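Local coordinates for PA_0080 (Pseudomonas aeruginosa, PDB 3ZHN), which is a TssJ-family lipoprotein of the type VI secretion system, probably forming part of its envelope-spanning membrane complex, at residues R32-L37 against T139-I144. Sequence-based numbering, arbitrary orientation.
Sequences RVVIWL and TSHLDI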
loop_
_atom_site.group_PDB
_atom_site.type_symbol
_atom_site.label_atom_id
_atom_site.label_comp_id
_atom_site.label_asym_id
_atom_site.label_seq_id
_atom_site.Cartn_x
_atom_site.Cartn_y
_atom_site.Cartn_z
ATOM N N ARG A 32 11.725 -6.879 9.238
ATOM C CA ARG A 32 12.227 -5.783 8.439
ATOM C C ARG A 32 11.667 -5.830 7.054
ATOM O O ARG A 32 11.693 -6.869 6.421
ATOM C CB ARG A 32 13.744 -5.881 8.337
ATOM C CG ARG A 32 14.382 -4.619 7.817
ATOM C CD ARG A 32 15.855 -4.640 8.182
ATOM N NE ARG A 32 16.107 -4.610 9.626
ATOM C CZ ARG A 32 16.104 -3.491 10.350
ATOM N NH1 ARG A 32 15.844 -2.322 9.760
ATOM N NH2 ARG A 32 16.365 -3.537 11.654
ATOM N N VAL A 33 11.202 -4.679 6.591
ATOM C CA VAL A 33 10.630 -4.557 5.262
ATOM C C VAL A 33 11.330 -3.374 4.563
ATOM O O VAL A 33 11.459 -2.290 5.158
ATOM C CB VAL A 33 9.102 -4.322 5.323
ATOM C CG1 VAL A 33 8.520 -4.110 3.923
ATOM C CG2 VAL A 33 8.459 -5.429 6.126
ATOM N N VAL A 34 11.777 -3.609 3.335
ATOM C CA VAL A 34 12.186 -2.592 2.441
ATOM C C VAL A 34 11.261 -2.607 1.236
ATOM O O VAL A 34 11.060 -3.670 0.635
ATOM C CB VAL A 34 13.650 -2.699 1.973
ATOM C CG1 VAL A 34 14.044 -1.436 1.209
ATOM C CG2 VAL A 34 14.602 -2.837 3.175
ATOM N N ILE A 35 10.692 -1.438 0.921
ATOM C CA ILE A 35 9.828 -1.283 -0.205
ATOM C C ILE A 35 10.392 -0.237 -1.132
ATOM O O ILE A 35 10.637 0.927 -0.700
ATOM C CB ILE A 35 8.415 -0.835 0.210
ATOM C CG1 ILE A 35 7.712 -1.954 1.023
ATOM C CG2 ILE A 35 7.552 -0.448 -1.020
ATOM C CD1 ILE A 35 6.469 -1.466 1.737
ATOM N N TRP A 36 10.531 -0.657 -2.386
ATOM C CA TRP A 36 10.808 0.272 -3.462
ATOM C C TRP A 36 9.506 0.553 -4.175
ATOM O O TRP A 36 8.880 -0.370 -4.769
ATOM C CB TRP A 36 11.818 -0.269 -4.450
ATOM C CG TRP A 36 13.197 -0.294 -3.927
ATOM C CD1 TRP A 36 14.201 0.667 -4.107
ATOM C CD2 TRP A 36 13.790 -1.348 -3.165
ATOM N NE1 TRP A 36 15.360 0.249 -3.520
ATOM C CE2 TRP A 36 15.119 -0.954 -2.896
ATOM C CE3 TRP A 36 13.322 -2.570 -2.659
ATOM C CZ2 TRP A 36 16.000 -1.747 -2.193
ATOM C CZ3 TRP A 36 14.223 -3.364 -1.952
ATOM C CH2 TRP A 36 15.543 -2.944 -1.731
ATOM N N LEU A 37 9.101 1.825 -4.150
ATOM C CA LEU A 37 7.839 2.276 -4.768
ATOM C C LEU A 37 8.163 2.874 -6.124
ATOM O O LEU A 37 8.989 3.772 -6.207
ATOM C CB LEU A 37 7.170 3.374 -3.911
ATOM C CG LEU A 37 6.681 3.109 -2.470
ATOM C CD1 LEU A 37 6.234 4.414 -1.839
ATOM C CD2 LEU A 37 5.526 2.134 -2.536
ATOM N N THR A 139 13.341 -10.802 7.008
ATOM C CA THR A 139 13.492 -9.652 6.116
ATOM C C THR A 139 12.718 -9.874 4.855
ATOM O O THR A 139 12.854 -10.880 4.261
ATOM C CB THR A 139 14.973 -9.380 5.819
ATOM O OG1 THR A 139 15.587 -8.944 7.029
ATOM C CG2 THR A 139 15.157 -8.338 4.716
ATOM N N SER A 140 11.883 -8.897 4.488
ATOM C CA SER A 140 11.147 -8.894 3.234
ATOM C C SER A 140 11.473 -7.659 2.431
ATOM O O SER A 140 11.362 -6.560 2.941
ATOM C CB SER A 140 9.610 -8.960 3.490
ATOM O OG SER A 140 9.196 -10.144 4.120
ATOM N N HIS A 141 11.799 -7.847 1.162
ATOM C CA HIS A 141 12.056 -6.778 0.207
ATOM C C HIS A 141 10.985 -6.845 -0.883
ATOM O O HIS A 141 10.710 -7.943 -1.376
ATOM C CB HIS A 141 13.481 -6.824 -0.356
ATOM C CG HIS A 141 14.552 -6.463 0.626
ATOM N ND1 HIS A 141 15.868 -6.259 0.239
ATOM C CD2 HIS A 141 14.490 -6.150 1.948
ATOM C CE1 HIS A 141 16.580 -5.924 1.296
ATOM N NE2 HIS A 141 15.775 -5.873 2.354
ATOM N N LEU A 142 10.437 -5.703 -1.233
ATOM C CA LEU A 142 9.284 -5.626 -2.137
ATOM C C LEU A 142 9.533 -4.507 -3.129
ATOM O O LEU A 142 9.933 -3.416 -2.784
ATOM C CB LEU A 142 8.026 -5.392 -1.374
ATOM C CG LEU A 142 7.648 -6.364 -0.287
ATOM C CD1 LEU A 142 6.537 -5.818 0.527
ATOM C CD2 LEU A 142 7.172 -7.672 -0.885
ATOM N N ASP A 143 9.116 -4.774 -4.362
ATOM C CA ASP A 143 8.989 -3.750 -5.403
ATOM C C ASP A 143 7.503 -3.577 -5.612
ATOM O O ASP A 143 6.780 -4.541 -6.041
ATOM C CB ASP A 143 9.625 -4.202 -6.704
ATOM C CG ASP A 143 11.157 -3.970 -6.671
ATOM O OD1 ASP A 143 11.592 -2.796 -6.616
ATOM O OD2 ASP A 143 11.901 -4.955 -6.676
ATOM N N ILE A 144 7.035 -2.338 -5.343
ATOM C CA ILE A 144 5.613 -2.041 -5.457
ATOM C C ILE A 144 5.459 -1.000 -6.573
ATOM O O ILE A 144 5.985 0.115 -6.463
ATOM C CB ILE A 144 5.003 -1.602 -4.140
ATOM C CG1 ILE A 144 5.134 -2.758 -3.126
ATOM C CG2 ILE A 144 3.535 -1.238 -4.323
ATOM C CD1 ILE A 144 4.547 -2.568 -1.780
#
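His141 turns one ring face to Val34 and receives the edge of the Trp36 ring. Val34 CB sits 3.9 Å from the centroid of the His141 ring, a CH-pi contact, and Val34 CG2 comes to 3.4 Å from His141 NE2. The Trp36 six-membered ring meets His141 in an offset edge-to-face pair, planes at 72° and centroids 5.5 Å apart. Trp36 CH2 and CZ3 do the touching. One face of Trp36 takes Val34 CG1 from its own strand; at its edge lie His141 CB and the backbone oxygen of Leu142. With CG anti to its carbonyl carbon (chi1 -73°), Trp36 reaches back along the sheet to His141. Asp143 OD1 lies 3.3 Å from Trp36 CB. Arg156 makes a cation-pi contact with Trp36 and a salt bridge with Asp143 OD1, which is also hydrogen-bonded to His38 NE2.

Strands 31-39 and 139-146 are the parallel central pair of a mixed four-stranded sheet, flanked by antiparallel strands 100-107 and 151-155, which packs against a second, antiparallel sheet in the TssJ beta-sandwich. Five backbone hydrogen bonds join the pair, from Ser140 N to Arg32 O at one end to Ile144 N to Trp36 O at the other.

Val33, Ile35, Leu37, Leu142 and Ile144 make the other face largely apolar and buried; Ser140, beside Val33, is the polar exception. Ile35 CG2 meets Ile144 CD1 at 3.8 Å, and Ile35 CG1 meets Leu142 CD1 at 4.1 Å. From the second sheet, Leu114 touches Val33 and Phe116 touches Ile144.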